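Long-range contacts in transcriptional regulator ComR (Streptococcus vestibularis F0396, PDB 6HU8), which probably binds DNA as a peptide-pheromone-responsive RNPP-family regulator of competence in streptococci: residues Y250-K255 with N270-A274; L206-M211 with K232-I237; K246-Y250 with M276-V280. Residue numbers count along the deposited sequence, not the author numbering.

Contact 1. Residues Y250-K255 with N270-A274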
ATOM      1  N   TYR A 250       4.849  18.145 -10.036  1.00 34.19           N
ATOM      2  CA  TYR A 250       4.533  19.418 -10.686  1.00 37.17           C
ATOM      3  C   TYR A 250       3.622  19.263 -11.912  1.00 38.12           C
ATOM      4  O   TYR A 250       2.879  20.193 -12.270  1.00 36.31           O
ATOM      5  CB  TYR A 250       5.827  20.145 -11.046  1.00 37.20           C
ATOM      6  CG  TYR A 250       6.466  20.699  -9.798  1.00 34.90           C
ATOM      7  CD1 TYR A 250       5.869  21.739  -9.105  1.00 38.45           C
ATOM      8  CD2 TYR A 250       7.634  20.159  -9.292  1.00 35.92           C
ATOM      9  CE1 TYR A 250       6.424  22.241  -7.951  1.00 39.74           C
ATOM     10  CE2 TYR A 250       8.193  20.649  -8.127  1.00 40.48           C
ATOM     11  CZ  TYR A 250       7.581  21.700  -7.471  1.00 39.90           C
ATOM     12  OH  TYR A 250       8.133  22.195  -6.313  1.00 47.77           O
ATOM     13  N   ILE A 251       3.654  18.098 -12.547  1.00 35.04           N
ATOM     14  CA  ILE A 251       2.728  17.838 -13.656  1.00 32.73           C
ATOM     15  C   ILE A 251       1.288  17.803 -13.129  1.00 35.94           C
ATOM     16  O   ILE A 251       0.393  18.420 -13.719  1.00 34.14           O
ATOM     17  CB  ILE A 251       3.059  16.508 -14.385  1.00 35.55           C
ATOM     18  CG1 ILE A 251       4.341  16.641 -15.213  1.00 36.61           C
ATOM     19  CG2 ILE A 251       1.888  16.060 -15.275  1.00 36.35           C
ATOM     20  CD1 ILE A 251       4.808  15.310 -15.839  1.00 36.21           C
ATOM     21  N   LEU A 252       1.064  17.099 -12.020  1.00 32.97           N
ATOM     22  CA  LEU A 252      -0.262  17.067 -11.379  1.00 38.90           C
ATOM     23  C   LEU A 252      -0.723  18.453 -10.937  1.00 39.24           C
ATOM     24  O   LEU A 252      -1.890  18.803 -11.128  1.00 38.33           O
ATOM     25  CB  LEU A 252      -0.277  16.126 -10.164  1.00 33.13           C
ATOM     26  CG  LEU A 252      -0.309  14.622 -10.424  1.00 38.15           C
ATOM     27  CD1 LEU A 252       0.158  13.850  -9.179  1.00 39.62           C
ATOM     28  CD2 LEU A 252      -1.737  14.197 -10.809  1.00 40.16           C
ATOM     29  N   GLU A 253       0.170  19.242 -10.340  1.00 35.46           N
ATOM     30  CA  GLU A 253      -0.207  20.601  -9.949  1.00 37.47           C
ATOM     31  C   GLU A 253      -0.573  21.452 -11.180  1.00 41.36           C
ATOM     32  O   GLU A 253      -1.471  22.310 -11.126  1.00 38.59           O
ATOM     33  CB  GLU A 253       0.912  21.287  -9.149  1.00 40.43           C
ATOM     34  CG  GLU A 253       0.422  22.576  -8.475  1.00 42.98           C
ATOM     35  CD  GLU A 253       1.447  23.244  -7.587  1.00 44.73           C
ATOM     36  OE1 GLU A 253       1.205  24.401  -7.191  1.00 41.75           O
ATOM     37  OE2 GLU A 253       2.483  22.620  -7.269  1.00 45.85           O
ATOM     38  N   ALA A 254       0.115  21.210 -12.293  1.00 32.97           N
ATOM     39  CA  ALA A 254      -0.210  21.885 -13.539  1.00 36.15           C
ATOM     40  C   ALA A 254      -1.605  21.513 -14.050  1.00 34.91           C
ATOM     41  O   ALA A 254      -2.362  22.387 -14.491  1.00 34.03           O
ATOM     42  CB  ALA A 254       0.846  21.569 -14.596  1.00 36.01           C
ATOM     43  N   LYS A 255      -1.934  20.225 -13.989  1.00 32.84           N
ATOM     44  CA  LYS A 255      -3.226  19.730 -14.460  1.00 37.35           C
ATOM     45  C   LYS A 255      -4.363  20.273 -13.602  1.00 39.16           C
ATOM     46  O   LYS A 255      -5.444  20.594 -14.110  1.00 39.00           O
ATOM     47  CB  LYS A 255      -3.239  18.193 -14.478  1.00 37.29           C
ATOM     48  CG  LYS A 255      -2.703  17.615 -15.799  1.00 35.48           C
ATOM     49  CD  LYS A 255      -1.993  16.301 -15.608  1.00 43.67           C
ATOM     50  CE  LYS A 255      -2.252  15.347 -16.770  1.00 48.89           C
ATOM     51  NZ  LYS A 255      -1.935  15.874 -18.118  1.00 36.77           N
ATOM     52  N   ASN A 270       4.056  25.503 -13.754  1.00 33.27           N
ATOM     53  CA  ASN A 270       4.199  24.219 -13.074  1.00 32.04           C
ATOM     54  C   ASN A 270       4.770  23.131 -13.992  1.00 36.59           C
ATOM     55  O   ASN A 270       5.620  22.340 -13.554  1.00 34.77           O
ATOM     56  CB  ASN A 270       2.855  23.786 -12.477  1.00 34.18           C
ATOM     57  CG  ASN A 270       2.449  24.657 -11.291  1.00 39.82           C
ATOM     58  OD1 ASN A 270       3.307  25.114 -10.527  1.00 46.78           O
ATOM     59  ND2 ASN A 270       1.155  24.886 -11.128  1.00 39.97           N
ATOM     60  N   TYR A 271       4.359  23.111 -15.260  1.00 32.65           N
ATOM     61  CA  TYR A 271       5.007  22.212 -16.224  1.00 33.73           C
ATOM     62  C   TYR A 271       6.481  22.572 -16.393  1.00 35.88           C
ATOM     63  O   TYR A 271       7.328  21.680 -16.519  1.00 34.95           O
ATOM     64  CB  TYR A 271       4.317  22.250 -17.588  1.00 34.70           C
ATOM     65  CG  TYR A 271       3.258  21.183 -17.768  1.00 31.98           C
ATOM     66  CD1 TYR A 271       3.592  19.828 -17.770  1.00 34.45           C
ATOM     67  CD2 TYR A 271       1.928  21.533 -17.954  1.00 34.39           C
ATOM     68  CE1 TYR A 271       2.617  18.840 -17.921  1.00 36.29           C
ATOM     69  CE2 TYR A 271       0.947  20.555 -18.114  1.00 34.30           C
ATOM     70  CZ  TYR A 271       1.299  19.218 -18.100  1.00 37.02           C
ATOM     71  OH  TYR A 271       0.326  18.255 -18.267  1.00 38.66           O
ATOM     72  N   ASP A 272       6.798  23.866 -16.396  1.00 32.59           N
ATOM     73  CA  ASP A 272       8.192  24.278 -16.573  1.00 35.61           C
ATOM     74  C   ASP A 272       9.056  23.865 -15.390  1.00 35.23           C
ATOM     75  O   ASP A 272      10.226  23.488 -15.572  1.00 36.57           O
ATOM     76  CB  ASP A 272       8.311  25.796 -16.792  1.00 33.52           C
ATOM     77  CG  ASP A 272       7.995  26.213 -18.214  1.00 40.37           C
ATOM     78  OD1 ASP A 272       7.856  25.335 -19.098  1.00 40.59           O
ATOM     79  OD2 ASP A 272       7.914  27.439 -18.460  1.00 40.88           O
ATOM     80  N   LYS A 273       8.504  23.948 -14.181  1.00 34.00           N
ATOM     81  CA  LYS A 273       9.170  23.389 -13.007  1.00 34.68           C
ATOM     82  C   LYS A 273       9.433  21.894 -13.166  1.00 38.58           C
ATOM     83  O   LYS A 273      10.523  21.413 -12.841  1.00 36.68           O
ATOM     84  CB  LYS A 273       8.338  23.621 -11.747  1.00 41.72           C
ATOM     85  CG  LYS A 273       8.424  25.025 -11.184  1.00 39.73           C
ATOM     86  CD  LYS A 273       7.559  25.157  -9.928  1.00 45.53           C
ATOM     87  CE  LYS A 273       7.547  26.600  -9.421  1.00 51.47           C
ATOM     88  NZ  LYS A 273       6.500  26.838  -8.392  1.00 52.59           N
ATOM     89  N   ALA A 274       8.422  21.151 -13.626  1.00 33.11           N
ATOM     90  CA  ALA A 274       8.587  19.728 -13.917  1.00 30.89           C
ATOM     91  C   ALA A 274       9.696  19.451 -14.937  1.00 32.52           C
ATOM     92  O   ALA A 274      10.487  18.515 -14.773  1.00 34.62           O
ATOM     93  CB  ALA A 274       7.242  19.130 -14.425  1.00 34.90           C
TER
HETATM   94  O   HOH W   1      -0.180  26.172  -8.764  1.00 41.80           O
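These two segments form the middle of an antiparallel helical hairpin in the ComR tetratricopeptide (TPR) domain: helix 246-261 turns directly into helix 264-279. The local axes run at 169° and only 7.8 Å apart, a closeness that the small side chains of Ala254 and Ala274 allow; Tyr250 CA lies 5.2 Å from Ala274 CA, and in register Ala254 CA is 5.0 Å from Asn270 CA. Two tyrosines, one from each helix, clasp the partner. Tyr250, in the m rotamer, places its CB 3.8 Å from Ala274 CB, and Lys273 CB sits over the ring face, 4.2 Å from the centroid. Tyr271 starts off pointing away, but with chi1 at -93°, between wells, its ring end comes back toward the partner, and Ala254 CB rests over the face, 3.9 Å from the centroid. Ile251 CG1 meets both Tyr271 CE1 and Ala274 CB at 3.9 Å. The Tyr271 hydroxyl is hydrogen-bonded to Asp297, which also pairs with Lys255, itself salt-bridged to Glu293 on helix 285-296. Glu253, t at chi1 and extended beyond, reaches Asn270 through a water, which donates to Glu253 OE1 at 2.7 Å and accepts from Asn270 ND2 at 3.0 Å.

Contact 2. Residues L206-M211 with K232-I237; sequences LFNDLM and KLLAVI
Build two regular alpha-helical segments, running antiparallel with an angle of 159° between directions (signed crossing -159°) and axes 9.7 Å apart. Set the register by placing the CA atoms of Phe207 and Leu233 6.1 Å from each other. The interface is made by apolar side chains and the aliphatic part of Lys232, interdigitated as expected of TPR helical hairpins. Its main bump is Leu233 (m, t): CD2 plugs the hollow between Phe207, Leu210 and Met211 (m, m, m), lying 3.4 Å from Phe207 CE1, 3.5 Å from Leu210 CB and 3.8 Å from Met211 CG. Give Phe207 chi1 t and chi2 near 85°, so that its ring lies under Leu233 CD2, with that methyl over the face in a CH-pi contact 3.7 Å from the centroid, and CE1 comes within 3.6 Å of Ile237 CD1. One turn along from Leu233, Val236 (t) makes a second bump: CG2 lies 3.8 Å from CD2 of Leu206 (t, p) and 4.1 Å from Leu210 CD1, while CG1 is 4.1 Å from Phe207 CB. In return Leu210 (m, t) presses CD1 to 3.5 Å from Lys232 CG; the amine of Lys232 goes on to the carbonyls of Leu192 and Gln194. Helices 160-173 and 181-192 pack against Leu206, the latter also against Leu210, while Phe207 and Met211 meet helix 246-261 through Val249 and Leu252.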
ATOM      1  N   LEU A 206       4.330   5.669   0.832  1.00 36.47           N
ATOM      2  CA  LEU A 206       3.513   6.839   1.153  1.00 38.46           C
ATOM      3  C   LEU A 206       3.435   7.800  -0.039  1.00 42.71           C
ATOM      4  O   LEU A 206       2.364   8.361  -0.354  1.00 36.38           O
ATOM      5  CB  LEU A 206       4.077   7.549   2.388  1.00 38.40           C
ATOM      6  CG  LEU A 206       3.413   8.864   2.798  1.00 43.68           C
ATOM      7  CD1 LEU A 206       1.991   8.630   3.290  1.00 44.53           C
ATOM      8  CD2 LEU A 206       4.250   9.614   3.839  1.00 44.46           C
ATOM      9  N   PHE A 207       4.568   7.982  -0.713  1.00 39.12           N
ATOM     10  CA  PHE A 207       4.599   8.852  -1.874  1.00 38.81           C
ATOM     11  C   PHE A 207       3.641   8.335  -2.955  1.00 38.89           C
ATOM     12  O   PHE A 207       2.885   9.104  -3.548  1.00 41.96           O
ATOM     13  CB  PHE A 207       6.019   8.967  -2.433  1.00 41.37           C
ATOM     14  CG  PHE A 207       6.120   9.884  -3.613  1.00 36.61           C
ATOM     15  CD1 PHE A 207       6.278  11.243  -3.427  1.00 39.50           C
ATOM     16  CD2 PHE A 207       6.032   9.389  -4.905  1.00 37.53           C
ATOM     17  CE1 PHE A 207       6.357  12.109  -4.519  1.00 42.44           C
ATOM     18  CE2 PHE A 207       6.100  10.236  -5.997  1.00 38.55           C
ATOM     19  CZ  PHE A 207       6.257  11.600  -5.806  1.00 43.18           C
ATOM     20  N   ASN A 208       3.669   7.030  -3.202  1.00 38.13           N
ATOM     21  CA  ASN A 208       2.829   6.446  -4.241  1.00 39.84           C
ATOM     22  C   ASN A 208       1.335   6.511  -3.891  1.00 40.49           C
ATOM     23  O   ASN A 208       0.486   6.661  -4.771  1.00 38.27           O
ATOM     24  CB  ASN A 208       3.259   4.998  -4.497  1.00 39.49           C
ATOM     25  CG  ASN A 208       4.536   4.917  -5.305  1.00 44.49           C
ATOM     26  OD1 ASN A 208       4.816   5.803  -6.114  1.00 45.54           O
ATOM     27  ND2 ASN A 208       5.320   3.860  -5.096  1.00 42.42           N
ATOM     28  N   ASP A 209       1.014   6.398  -2.605  1.00 37.28           N
ATOM     29  CA  ASP A 209      -0.364   6.611  -2.175  1.00 37.06           C
ATOM     30  C   ASP A 209      -0.788   8.060  -2.374  1.00 37.75           C
ATOM     31  O   ASP A 209      -1.904   8.335  -2.779  1.00 37.86           O
ATOM     32  CB  ASP A 209      -0.538   6.239  -0.713  1.00 34.24           C
ATOM     33  CG  ASP A 209      -0.668   4.752  -0.512  1.00 39.00           C
ATOM     34  OD1 ASP A 209      -0.575   4.006  -1.508  1.00 38.57           O
ATOM     35  OD2 ASP A 209      -0.862   4.343   0.641  1.00 38.31           O
ATOM     36  N   LEU A 210       0.099   8.984  -2.049  1.00 35.91           N
ATOM     37  CA  LEU A 210      -0.196  10.399  -2.269  1.00 35.00           C
ATOM     38  C   LEU A 210      -0.380  10.688  -3.762  1.00 36.27           C
ATOM     39  O   LEU A 210      -1.275  11.450  -4.152  1.00 36.02           O
ATOM     40  CB  LEU A 210       0.914  11.252  -1.669  1.00 38.65           C
ATOM     41  CG  LEU A 210       0.899  11.322  -0.142  1.00 36.60           C
ATOM     42  CD1 LEU A 210       2.197  11.883   0.376  1.00 41.42           C
ATOM     43  CD2 LEU A 210      -0.263  12.170   0.314  1.00 41.29           C
ATOM     44  N   MET A 211       0.456  10.082  -4.608  1.00 36.76           N
ATOM     45  CA  MET A 211       0.285  10.275  -6.045  1.00 34.19           C
ATOM     46  C   MET A 211      -1.087   9.791  -6.487  1.00 35.47           C
ATOM     47  O   MET A 211      -1.737  10.454  -7.305  1.00 36.14           O
ATOM     48  CB  MET A 211       1.381   9.566  -6.851  1.00 34.49           C
ATOM     49  CG  MET A 211       2.758  10.287  -6.820  1.00 36.89           C
ATOM     50  SD  MET A 211       2.850  11.871  -7.687  1.00 39.14           S
ATOM     51  CE  MET A 211       2.997  11.311  -9.386  1.00 30.98           C
ATOM     52  N   LYS A 232       2.305  17.640   0.639  1.00 43.40           N
ATOM     53  CA  LYS A 232       2.787  16.451   1.326  1.00 42.06           C
ATOM     54  C   LYS A 232       3.748  15.700   0.415  1.00 43.88           C
ATOM     55  O   LYS A 232       4.809  15.239   0.857  1.00 39.93           O
ATOM     56  CB  LYS A 232       1.627  15.549   1.749  1.00 41.84           C
ATOM     57  CG  LYS A 232       2.040  14.454   2.754  1.00 41.94           C
ATOM     58  CD  LYS A 232       2.068  14.990   4.171  1.00 42.81           C
ATOM     59  CE  LYS A 232       2.356  13.887   5.200  1.00 44.34           C
ATOM     60  NZ  LYS A 232       1.525  14.078   6.417  1.00 46.92           N
ATOM     61  N   LEU A 233       3.380  15.594  -0.863  1.00 39.64           N
ATOM     62  CA  LEU A 233       4.245  14.950  -1.851  1.00 39.71           C
ATOM     63  C   LEU A 233       5.641  15.583  -1.889  1.00 41.62           C
ATOM     64  O   LEU A 233       6.657  14.875  -1.911  1.00 40.29           O
ATOM     65  CB  LEU A 233       3.607  15.021  -3.237  1.00 39.45           C
ATOM     66  CG  LEU A 233       2.500  14.023  -3.522  1.00 40.22           C
ATOM     67  CD1 LEU A 233       1.660  14.602  -4.637  1.00 37.09           C
ATOM     68  CD2 LEU A 233       3.108  12.690  -3.928  1.00 37.32           C
ATOM     69  N   LEU A 234       5.683  16.915  -1.888  1.00 38.25           N
ATOM     70  CA  LEU A 234       6.945  17.636  -1.914  1.00 40.76           C
ATOM     71  C   LEU A 234       7.692  17.446  -0.591  1.00 43.43           C
ATOM     72  O   LEU A 234       8.925  17.346  -0.570  1.00 46.23           O
ATOM     73  CB  LEU A 234       6.712  19.129  -2.202  1.00 36.60           C
ATOM     74  CG  LEU A 234       6.189  19.494  -3.595  1.00 39.06           C
ATOM     75  CD1 LEU A 234       6.066  21.000  -3.761  1.00 39.20           C
ATOM     76  CD2 LEU A 234       7.089  18.927  -4.678  1.00 40.97           C
ATOM     77  N   ALA A 235       6.951  17.390   0.513  1.00 43.15           N
ATOM     78  CA  ALA A 235       7.568  17.129   1.825  1.00 40.85           C
ATOM     79  C   ALA A 235       8.222  15.751   1.895  1.00 45.63           C
ATOM     80  O   ALA A 235       9.304  15.599   2.478  1.00 45.34           O
ATOM     81  CB  ALA A 235       6.541  17.268   2.936  1.00 41.94           C
ATOM     82  N   VAL A 236       7.588  14.741   1.302  1.00 41.73           N
ATOM     83  CA  VAL A 236       8.198  13.405   1.279  1.00 45.33           C
ATOM     84  C   VAL A 236       9.457  13.400   0.416  1.00 45.58           C
ATOM     85  O   VAL A 236      10.493  12.859   0.820  1.00 47.11           O
ATOM     86  CB  VAL A 236       7.232  12.335   0.766  1.00 43.73           C
ATOM     87  CG1 VAL A 236       7.951  11.004   0.608  1.00 41.04           C
ATOM     88  CG2 VAL A 236       6.042  12.198   1.707  1.00 43.37           C
ATOM     89  N   ILE A 237       9.370  14.015  -0.763  1.00 42.56           N
ATOM     90  CA  ILE A 237      10.528  14.134  -1.649  1.00 44.80           C
ATOM     91  C   ILE A 237      11.689  14.825  -0.928  1.00 47.86           C
ATOM     92  O   ILE A 237      12.837  14.385  -1.014  1.00 44.00           O
ATOM     93  CB  ILE A 237      10.180  14.911  -2.938  1.00 42.02           C
ATOM     94  CG1 ILE A 237       9.341  14.030  -3.878  1.00 41.57           C
ATOM     95  CG2 ILE A 237      11.459  15.402  -3.644  1.00 41.40           C
ATOM     96  CD1 ILE A 237       8.687  14.787  -5.024  1.00 41.78           C
TER

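Contact 3. Residues K246-Y250 with M276-V280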
ATOM      1  N   LYS A 246      10.034  14.520  -8.517  1.00 40.24           N
ATOM      2  CA  LYS A 246       9.514  15.886  -8.589  1.00 38.16           C
ATOM      3  C   LYS A 246       8.726  16.189  -9.868  1.00 36.13           C
ATOM      4  O   LYS A 246       7.682  16.869  -9.803  1.00 37.23           O
ATOM      5  CB  LYS A 246      10.657  16.896  -8.443  1.00 43.83           C
ATOM      6  CG  LYS A 246      11.266  16.979  -7.044  1.00 40.30           C
ATOM      7  CD  LYS A 246      12.252  18.164  -6.966  1.00 44.68           C
ATOM      8  CE  LYS A 246      13.084  18.131  -5.687  1.00 45.68           C
ATOM      9  NZ  LYS A 246      14.261  19.048  -5.789  1.00 53.04           N
ATOM     10  N   PRO A 247       9.214  15.723 -11.038  1.00 36.01           N
ATOM     11  CA  PRO A 247       8.435  16.129 -12.216  1.00 34.03           C
ATOM     12  C   PRO A 247       6.980  15.638 -12.190  1.00 37.16           C
ATOM     13  O   PRO A 247       6.090  16.423 -12.544  1.00 34.12           O
ATOM     14  CB  PRO A 247       9.226  15.517 -13.377  1.00 35.68           C
ATOM     15  CG  PRO A 247      10.687  15.589 -12.868  1.00 36.79           C
ATOM     16  CD  PRO A 247      10.527  15.151 -11.425  1.00 39.03           C
ATOM     17  N   GLY A 248       6.732  14.410 -11.741  1.00 32.69           N
ATOM     18  CA  GLY A 248       5.373  13.904 -11.664  1.00 33.74           C
ATOM     19  C   GLY A 248       4.480  14.724 -10.753  1.00 34.19           C
ATOM     20  O   GLY A 248       3.268  14.829 -10.975  1.00 37.47           O
ATOM     21  N   VAL A 249       5.074  15.325  -9.731  1.00 32.50           N
ATOM     22  CA  VAL A 249       4.311  16.134  -8.782  1.00 34.81           C
ATOM     23  C   VAL A 249       3.900  17.466  -9.401  1.00 38.16           C
ATOM     24  O   VAL A 249       2.737  17.878  -9.316  1.00 37.07           O
ATOM     25  CB  VAL A 249       5.120  16.372  -7.489  1.00 35.45           C
ATOM     26  CG1 VAL A 249       4.339  17.253  -6.537  1.00 36.26           C
ATOM     27  CG2 VAL A 249       5.445  15.027  -6.816  1.00 33.22           C
ATOM     28  N   TYR A 250       4.849  18.145 -10.036  1.00 34.19           N
ATOM     29  CA  TYR A 250       4.533  19.418 -10.686  1.00 37.17           C
ATOM     30  C   TYR A 250       3.622  19.263 -11.912  1.00 38.12           C
ATOM     31  O   TYR A 250       2.879  20.193 -12.270  1.00 36.31           O
ATOM     32  CB  TYR A 250       5.827  20.145 -11.046  1.00 37.20           C
ATOM     33  CG  TYR A 250       6.466  20.699  -9.798  1.00 34.90           C
ATOM     34  CD1 TYR A 250       5.869  21.739  -9.105  1.00 38.45           C
ATOM     35  CD2 TYR A 250       7.634  20.159  -9.292  1.00 35.92           C
ATOM     36  CE1 TYR A 250       6.424  22.241  -7.951  1.00 39.74           C
ATOM     37  CE2 TYR A 250       8.193  20.649  -8.127  1.00 40.48           C
ATOM     38  CZ  TYR A 250       7.581  21.700  -7.471  1.00 39.90           C
ATOM     39  OH  TYR A 250       8.133  22.195  -6.313  1.00 47.77           O
ATOM     40  N   MET A 276      12.248  21.508 -15.761  1.00 32.51           N
ATOM     41  CA  MET A 276      13.482  21.881 -15.077  1.00 37.59           C
ATOM     42  C   MET A 276      14.002  20.769 -14.172  1.00 35.92           C
ATOM     43  O   MET A 276      15.182  20.398 -14.267  1.00 36.49           O
ATOM     44  CB  MET A 276      13.279  23.174 -14.271  1.00 37.01           C
ATOM     45  CG  MET A 276      13.375  24.434 -15.133  1.00 38.39           C
ATOM     46  SD  MET A 276      13.026  25.978 -14.252  1.00 47.03           S
ATOM     47  CE  MET A 276      14.501  26.249 -13.299  1.00 52.39           C
ATOM     48  N   PHE A 277      13.146  20.216 -13.306  1.00 35.00           N
ATOM     49  CA  PHE A 277      13.624  19.179 -12.392  1.00 35.92           C
ATOM     50  C   PHE A 277      13.955  17.898 -13.140  1.00 39.30           C
ATOM     51  O   PHE A 277      14.909  17.201 -12.798  1.00 38.64           O
ATOM     52  CB  PHE A 277      12.624  18.918 -11.278  1.00 33.93           C
ATOM     53  CG  PHE A 277      12.614  19.994 -10.233  1.00 38.71           C
ATOM     54  CD1 PHE A 277      13.796  20.393  -9.635  1.00 37.56           C
ATOM     55  CD2 PHE A 277      11.432  20.631  -9.869  1.00 41.29           C
ATOM     56  CE1 PHE A 277      13.800  21.397  -8.674  1.00 40.51           C
ATOM     57  CE2 PHE A 277      11.432  21.630  -8.913  1.00 40.99           C
ATOM     58  CZ  PHE A 277      12.625  22.012  -8.312  1.00 39.37           C
ATOM     59  N   ALA A 278      13.217  17.618 -14.204  1.00 33.99           N
ATOM     60  CA  ALA A 278      13.565  16.476 -15.050  1.00 35.71           C
ATOM     61  C   ALA A 278      14.925  16.632 -15.753  1.00 41.62           C
ATOM     62  O   ALA A 278      15.636  15.641 -15.962  1.00 39.96           O
ATOM     63  CB  ALA A 278      12.478  16.255 -16.093  1.00 35.03           C
ATOM     64  N   SER A 279      15.276  17.870 -16.120  1.00 32.53           N
ATOM     65  CA  SER A 279      16.394  18.114 -17.033  1.00 38.82           C
ATOM     66  C   SER A 279      17.751  17.784 -16.407  1.00 39.96           C
ATOM     67  O   SER A 279      18.714  17.498 -17.123  1.00 39.52           O
ATOM     68  CB  SER A 279      16.382  19.569 -17.525  1.00 35.12           C
ATOM     69  OG  SER A 279      16.720  20.502 -16.494  1.00 35.03           O
ATOM     70  N   VAL A 280      17.818  17.810 -15.082  1.00 37.68           N
ATOM     71  CA  VAL A 280      19.075  17.567 -14.379  1.00 41.91           C
ATOM     72  C   VAL A 280      19.173  16.128 -13.897  1.00 45.94           C
ATOM     73  O   VAL A 280      20.052  15.780 -13.098  1.00 40.57           O
ATOM     74  CB  VAL A 280      19.239  18.530 -13.193  1.00 42.78           C
ATOM     75  CG1 VAL A 280      19.418  19.956 -13.714  1.00 41.86           C
ATOM     76  CG2 VAL A 280      18.034  18.456 -12.282  1.00 41.97           C
TER
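This is an aromatic and aliphatic contact at the open end of a TPR-domain helical hairpin, where residues near the start of helix 246-261 face the C-terminal part of helix 264-279, far from the short connection between them. Phe277 is the centrepiece: its CB points toward the other helix and its ring lies against Lys246 and Tyr250. Lys246, m at chi1 and extended beyond, lays its aliphatic chain over the ring, with CD 3.7 Å from the Phe277 centroid and just 8° off the normal. Its ammonium overshoots the centre, so the cation-pi interaction is off-centre, with Lys246 NZ 4.3 Å from the centroid and 33° off the normal. Tyr250 offers little overlap: its ring plane is tilted 25° from that of Phe277, the centroids are 5.6 Å apart, and the rings are nearly parallel but slid apart, the closest atoms being Tyr250 CE2 and Phe277 CE2, at 3.5 Å. Beside the aromatics the backbones come close at Pro247 and Ala278, whose CA atoms are 5.9 Å apart; Pro247 CG touches Ala278 CB at 3.7 Å and Ala278 N at 3.5 Å, and lies 4.2 Å from Phe277 CB. Pro247 also packs on Leu286 and Thr290 of helix 285-296, while on another flank Lys246 and Tyr250 reach Ile237 and Leu234 of helix 226-240.

Following the chain, helix 200-219 pairs with helix 226-240 in contact 2, closing a loop of 20 residues before the other two contacts begin. Helix 246-261 then opens contact 3, whose second half arrives only at the end of helix 264-279, 25 residues on. Contact 1 lies within that span, nearer the turn of the same hairpin, and shares Tyr250 with contact 3; no contacts cross. Contact 2 thus closes one hairpin of the TPR domain and contacts 1 and 3 the next. What joins the two hairpins is packing between the contacts: Leu234 lies against the Tyr250 hydroxyl and Val249, and Met211 meets Leu252.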